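Local coordinates for heme-binding protein HutZ (Vibrio cholerae, PDB 3TGV) that binds heme and probably degrades it to biliverdin, forming the beta and delta isomers and releasing the iron, at residues 40-53 with 116-128. The protein carries 1 engineered substitution. Numbering follows the deposited sequence.
Sequences EGYFVLISHIARHA and LSQLQDFMLFRLQ
S47 sits with its CB over one face of the F122 ring, a CH-pi contact 4.0 Å from the centroid, while CD2 of L116 lies against the opposite face and the L45 carbonyl reaches the edge. The ring is thus clamped at the start of strand 122-128, shortly after the turn at 116-119, where the chain pairs antiparallel with strand 41-47, two neighbours in the antiparallel sheet of this FMN-binding-type split-barrel fold. At the far end the F43 and R126 side chains run side by side, ring and guanidinium planes 4° apart, but the aliphatic CB and CD of R126 do the touching; CE1 of F43 comes to 3.4 Å from CB of R126, and CB of E40 lies at the ring's edge. OE1 of Q128 stands over the centre of the guanidinium.

Three hydrogen-bonded pairs, Y42 with L127, V44 with F125 and I46 with M123, hold the strands together, two bonds each; the shortest of them runs 2.7 Å from L127 N to Y42 O. Residues alternate between two faces. On one, F43, L45 and L124 pack under helix 96-109, against V101, M105 and W98. L45 holds its CG anti to the backbone N (chi1 -178°), which carries CD2 to L116 CB at 4.1 Å and brings CG near F122 CD2. On the other face I46 crosses F125 at about a right angle: its CG1 lies 3.9 Å from F125 CD2, and CD1 reaches over a face of the H52 ring. L56 of helix 51-58 touches both I46 and F125.

Just past the end of strand 41-47, the H48 imidazole takes M123 SD at its edge, and H48 N closes the pairing with a bond of 2.6 Å to D121 O.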
loop_
_atom_site.group_PDB
_atom_site.type_symbol
_atom_site.label_atom_id
_atom_site.label_comp_id
_atom_site.label_asym_id
_atom_site.label_seq_id
_atom_site.Cartn_x
_atom_site.Cartn_y
_atom_site.Cartn_z
ATOM N N GLU A 40 -14.890 16.874 -5.788
ATOM C CA GLU A 40 -13.821 17.706 -5.245
ATOM C C GLU A 40 -12.512 16.940 -5.046
ATOM O O GLU A 40 -11.468 17.544 -4.805
ATOM C CB GLU A 40 -14.258 18.294 -3.899
ATOM C CG GLU A 40 -15.697 18.773 -3.859
ATOM C CD GLU A 40 -15.871 20.133 -4.509
ATOM O OE1 GLU A 40 -15.634 21.156 -3.827
ATOM O OE2 GLU A 40 -16.239 20.179 -5.703
ATOM N N GLY A 41 -12.577 15.611 -5.118
ATOM C CA GLY A 41 -11.395 14.774 -4.994
ATOM C C GLY A 41 -11.614 13.573 -4.092
ATOM O O GLY A 41 -12.750 13.211 -3.784
ATOM N N TYR A 42 -10.520 12.948 -3.669
ATOM C CA TYR A 42 -10.599 11.858 -2.706
ATOM C C TYR A 42 -10.322 12.395 -1.303
ATOM O O TYR A 42 -9.506 13.296 -1.128
ATOM C CB TYR A 42 -9.604 10.755 -3.057
ATOM C CG TYR A 42 -9.902 10.017 -4.352
ATOM C CD1 TYR A 42 -10.443 8.737 -4.335
ATOM C CD2 TYR A 42 -9.644 10.599 -5.580
ATOM C CE1 TYR A 42 -10.712 8.049 -5.508
ATOM C CE2 TYR A 42 -9.916 9.919 -6.768
ATOM C CZ TYR A 42 -10.451 8.647 -6.721
ATOM O OH TYR A 42 -10.719 7.965 -7.893
ATOM N N PHE A 43 -11.001 11.850 -0.304
ATOM C CA PHE A 43 -10.836 12.350 1.055
ATOM C C PHE A 43 -10.523 11.243 2.042
ATOM O O PHE A 43 -11.164 10.194 2.041
ATOM C CB PHE A 43 -12.078 13.118 1.504
ATOM C CG PHE A 43 -12.338 14.357 0.698
ATOM C CD1 PHE A 43 -11.962 15.605 1.177
ATOM C CD2 PHE A 43 -12.955 14.273 -0.546
ATOM C CE1 PHE A 43 -12.199 16.747 0.427
ATOM C CE2 PHE A 43 -13.193 15.403 -1.295
ATOM C CZ PHE A 43 -12.816 16.641 -0.814
ATOM N N VAL A 44 -9.529 11.491 2.887
ATOM C CA VAL A 44 -9.222 10.585 3.987
ATOM C C VAL A 44 -9.223 11.340 5.309
ATOM O O VAL A 44 -8.856 12.513 5.358
ATOM C CB VAL A 44 -7.860 9.910 3.799
ATOM C CG1 VAL A 44 -7.882 9.024 2.548
ATOM C CG2 VAL A 44 -6.754 10.960 3.718
ATOM N N LEU A 45 -9.637 10.652 6.369
ATOM C CA LEU A 45 -9.715 11.227 7.711
ATOM C C LEU A 45 -8.747 10.474 8.611
ATOM O O LEU A 45 -9.043 9.369 9.058
ATOM C CB LEU A 45 -11.138 11.106 8.260
ATOM C CG LEU A 45 -11.410 11.704 9.649
ATOM C CD1 LEU A 45 -11.127 13.198 9.648
ATOM C CD2 LEU A 45 -12.833 11.426 10.105
ATOM N N ILE A 46 -7.596 11.082 8.879
ATOM C CA ILE A 46 -6.481 10.366 9.478
ATOM C C ILE A 46 -5.869 11.087 10.692
ATOM O O ILE A 46 -6.085 12.283 10.906
ATOM C CB ILE A 46 -5.376 10.087 8.435
ATOM C CG1 ILE A 46 -4.850 11.399 7.859
ATOM C CG2 ILE A 46 -5.909 9.187 7.343
ATOM C CD1 ILE A 46 -3.630 11.238 6.953
ATOM N N SER A 47 -5.085 10.347 11.463
ATOM C CA SER A 47 -4.569 10.838 12.734
ATOM C C SER A 47 -3.196 11.494 12.628
ATOM O O SER A 47 -2.253 10.907 12.104
ATOM C CB SER A 47 -4.534 9.692 13.748
ATOM O OG SER A 47 -4.059 10.126 15.009
ATOM N N HIS A 48 -3.091 12.711 13.160
ATOM C CA HIS A 48 -1.824 13.431 13.225
ATOM C C HIS A 48 -0.779 12.665 14.031
ATOM O O HIS A 48 0.424 12.898 13.892
ATOM C CB HIS A 48 -2.029 14.824 13.822
ATOM C CG HIS A 48 -0.799 15.677 13.795
ATOM N ND1 HIS A 48 0.046 15.800 14.880
ATOM C CD2 HIS A 48 -0.264 16.436 12.811
ATOM C CE1 HIS A 48 1.046 16.605 14.562
ATOM N NE2 HIS A 48 0.881 17.003 13.313
ATOM N N ILE A 49 -1.227 11.744 14.872
ATOM C CA ILE A 49 -0.275 10.892 15.576
ATOM C C ILE A 49 0.511 9.980 14.616
ATOM O O ILE A 49 1.677 9.663 14.853
ATOM C CB ILE A 49 -0.948 10.086 16.675
ATOM C CG1 ILE A 49 -1.527 11.043 17.726
ATOM C CG2 ILE A 49 0.056 9.137 17.330
ATOM C CD1 ILE A 49 -2.381 10.359 18.771
ATOM N N ALA A 50 -0.113 9.584 13.514
ATOM C CA ALA A 50 0.544 8.689 12.562
ATOM C C ALA A 50 1.394 9.470 11.553
ATOM O O ALA A 50 1.137 10.643 11.288
ATOM C CB ALA A 50 -0.499 7.840 11.847
ATOM N N ARG A 51 2.405 8.823 10.992
ATOM C CA ARG A 51 3.310 9.486 10.065
ATOM C C ARG A 51 2.647 10.029 8.814
ATOM O O ARG A 51 3.030 11.095 8.332
ATOM C CB ARG A 51 4.414 8.545 9.625
ATOM C CG ARG A 51 5.385 8.232 10.700
ATOM C CD ARG A 51 6.622 7.560 10.151
ATOM N NE ARG A 51 7.382 7.010 11.262
ATOM C CZ ARG A 51 8.288 6.049 11.152
ATOM N NH1 ARG A 51 8.564 5.520 9.964
ATOM N NH2 ARG A 51 8.917 5.620 12.238
ATOM N N HIS A 52 1.686 9.300 8.256
ATOM C CA HIS A 52 1.155 9.727 6.957
ATOM C C HIS A 52 0.482 11.104 7.039
ATOM O O HIS A 52 0.540 11.893 6.096
ATOM C CB HIS A 52 0.222 8.672 6.331
ATOM C CG HIS A 52 -0.912 8.259 7.213
ATOM N ND1 HIS A 52 -1.849 7.322 6.832
ATOM C CD2 HIS A 52 -1.263 8.655 8.460
ATOM C CE1 HIS A 52 -2.721 7.151 7.811
ATOM N NE2 HIS A 52 -2.391 7.957 8.805
ATOM N N ALA A 53 -0.135 11.396 8.178
ATOM C CA ALA A 53 -0.770 12.693 8.387
ATOM C C ALA A 53 0.262 13.805 8.570
ATOM O O ALA A 53 0.105 14.903 8.044
ATOM C CB ALA A 53 -1.712 12.633 9.579
ATOM N N LEU A 116 -14.584 9.814 15.545
ATOM C CA LEU A 116 -13.377 10.253 14.862
ATOM C C LEU A 116 -13.423 11.730 14.486
ATOM O O LEU A 116 -12.445 12.457 14.663
ATOM C CB LEU A 116 -13.122 9.393 13.619
ATOM C CG LEU A 116 -12.870 7.919 13.927
ATOM C CD1 LEU A 116 -12.377 7.198 12.683
ATOM C CD2 LEU A 116 -11.860 7.792 15.052
ATOM N N SER A 117 -14.563 12.174 13.975
ATOM C CA SER A 117 -14.692 13.551 13.516
ATOM C C SER A 117 -14.710 14.555 14.673
ATOM O O SER A 117 -14.751 15.769 14.443
ATOM C CB SER A 117 -15.955 13.713 12.671
ATOM O OG SER A 117 -17.108 13.692 13.494
ATOM N N GLN A 118 -14.683 14.053 15.909
ATOM C CA GLN A 118 -14.670 14.915 17.088
ATOM C C GLN A 118 -13.249 15.150 17.570
ATOM O O GLN A 118 -12.965 16.156 18.223
ATOM C CB GLN A 118 -15.470 14.291 18.237
ATOM C CG GLN A 118 -16.798 13.694 17.834
ATOM C CD GLN A 118 -17.723 14.709 17.196
ATOM O OE1 GLN A 118 -18.780 14.354 16.673
ATOM N NE2 GLN A 118 -17.332 15.980 17.236
ATOM N N LEU A 119 -12.365 14.209 17.257
ATOM C CA LEU A 119 -11.013 14.218 17.795
ATOM C C LEU A 119 -10.118 15.231 17.096
ATOM O O LEU A 119 -10.153 15.361 15.868
ATOM C CB LEU A 119 -10.405 12.827 17.682
ATOM C CG LEU A 119 -11.270 11.712 18.256
ATOM C CD1 LEU A 119 -10.561 10.382 18.090
ATOM C CD2 LEU A 119 -11.576 11.985 19.721
ATOM N N GLN A 120 -9.302 15.937 17.876
ATOM C CA GLN A 120 -8.476 17.005 17.325
ATOM C C GLN A 120 -7.306 16.497 16.488
ATOM O O GLN A 120 -6.918 17.149 15.513
ATOM C CB GLN A 120 -7.992 17.979 18.412
ATOM C CG GLN A 120 -6.740 17.556 19.172
ATOM C CD GLN A 120 -5.905 18.755 19.613
ATOM O OE1 GLN A 120 -5.682 19.691 18.840
ATOM N NE2 GLN A 120 -5.450 18.735 20.858
ATOM N N ASP A 121 -6.739 15.341 16.835
ATOM C CA ASP A 121 -5.668 14.823 15.982
ATOM C C ASP A 121 -6.163 14.223 14.660
ATOM O O ASP A 121 -5.360 13.919 13.784
ATOM C CB ASP A 121 -4.675 13.890 16.708
ATOM C CG ASP A 121 -5.343 12.931 17.651
ATOM O OD1 ASP A 121 -6.128 12.081 17.188
ATOM O OD2 ASP A 121 -5.055 13.015 18.861
ATOM N N PHE A 122 -7.472 14.077 14.496
ATOM C CA PHE A 122 -7.975 13.591 13.214
ATOM C C PHE A 122 -8.201 14.711 12.228
ATOM O O PHE A 122 -9.046 15.576 12.436
ATOM C CB PHE A 122 -9.210 12.715 13.371
ATOM C CG PHE A 122 -8.881 11.274 13.601
ATOM C CD1 PHE A 122 -8.650 10.805 14.879
ATOM C CD2 PHE A 122 -8.766 10.395 12.533
ATOM C CE1 PHE A 122 -8.330 9.481 15.100
ATOM C CE2 PHE A 122 -8.448 9.067 12.742
ATOM C CZ PHE A 122 -8.230 8.608 14.028
ATOM N N MET A 123 -7.415 14.677 11.159
ATOM C CA MET A 123 -7.407 15.717 10.150
ATOM C C MET A 123 -8.039 15.184 8.871
ATOM O O MET A 123 -7.915 13.999 8.561
ATOM C CB MET A 123 -5.967 16.135 9.862
ATOM C CG MET A 123 -5.153 16.432 11.098
ATOM S SD MET A 123 -3.414 16.678 10.702
ATOM C CE MET A 123 -3.129 18.255 11.515
ATOM N N LEU A 124 -8.705 16.059 8.129
ATOM C CA LEU A 124 -9.313 15.669 6.862
ATOM C C LEU A 124 -8.489 16.200 5.698
ATOM O O LEU A 124 -8.320 17.410 5.551
ATOM C CB LEU A 124 -10.744 16.197 6.786
ATOM C CG LEU A 124 -11.531 15.987 5.491
ATOM C CD1 LEU A 124 -11.742 14.503 5.209
ATOM C CD2 LEU A 124 -12.860 16.709 5.589
ATOM N N PHE A 125 -7.967 15.299 4.874
ATOM C CA PHE A 125 -7.170 15.714 3.723
ATOM C C PHE A 125 -7.920 15.491 2.419
ATOM O O PHE A 125 -8.472 14.420 2.196
ATOM C CB PHE A 125 -5.830 14.967 3.669
ATOM C CG PHE A 125 -4.845 15.391 4.729
ATOM C CD1 PHE A 125 -3.885 16.354 4.459
ATOM C CD2 PHE A 125 -4.878 14.821 5.985
ATOM C CE1 PHE A 125 -2.978 16.745 5.426
ATOM C CE2 PHE A 125 -3.977 15.208 6.955
ATOM C CZ PHE A 125 -3.027 16.173 6.675
ATOM N N ARG A 126 -7.938 16.514 1.572
ATOM C CA ARG A 126 -8.396 16.358 0.191
ATOM C C ARG A 126 -7.238 15.959 -0.712
ATOM O O ARG A 126 -6.177 16.576 -0.678
ATOM C CB ARG A 126 -9.019 17.651 -0.334
ATOM C CG ARG A 126 -8.956 17.738 -1.844
ATOM C CD ARG A 126 -10.095 18.528 -2.456
ATOM N NE ARG A 126 -9.924 19.966 -2.313
ATOM C CZ ARG A 126 -10.371 20.855 -3.195
ATOM N NH1 ARG A 126 -11.004 20.449 -4.293
ATOM N NH2 ARG A 126 -10.181 22.153 -2.984
ATOM N N LEU A 127 -7.437 14.925 -1.521
ATOM C CA LEU A 127 -6.390 14.472 -2.423
ATOM C C LEU A 127 -6.860 14.594 -3.860
ATOM O O LEU A 127 -7.871 14.004 -4.233
ATOM C CB LEU A 127 -6.033 13.021 -2.129
ATOM C CG LEU A 127 -5.928 12.663 -0.654
ATOM C CD1 LEU A 127 -5.682 11.179 -0.530
ATOM C CD2 LEU A 127 -4.824 13.457 0.009
ATOM N N GLN A 128 -6.108 15.344 -4.661
ATOM C CA GLN A 128 -6.483 15.645 -6.040
ATOM C C GLN A 128 -5.451 15.128 -7.029
ATOM O O GLN A 128 -4.288 15.537 -6.993
ATOM C CB GLN A 128 -6.659 17.152 -6.225
ATOM C CG GLN A 128 -7.552 17.782 -5.177
ATOM C CD GLN A 128 -7.841 19.236 -5.454
ATOM O OE1 GLN A 128 -7.204 20.130 -4.886
ATOM N NE2 GLN A 128 -8.812 19.487 -6.324
#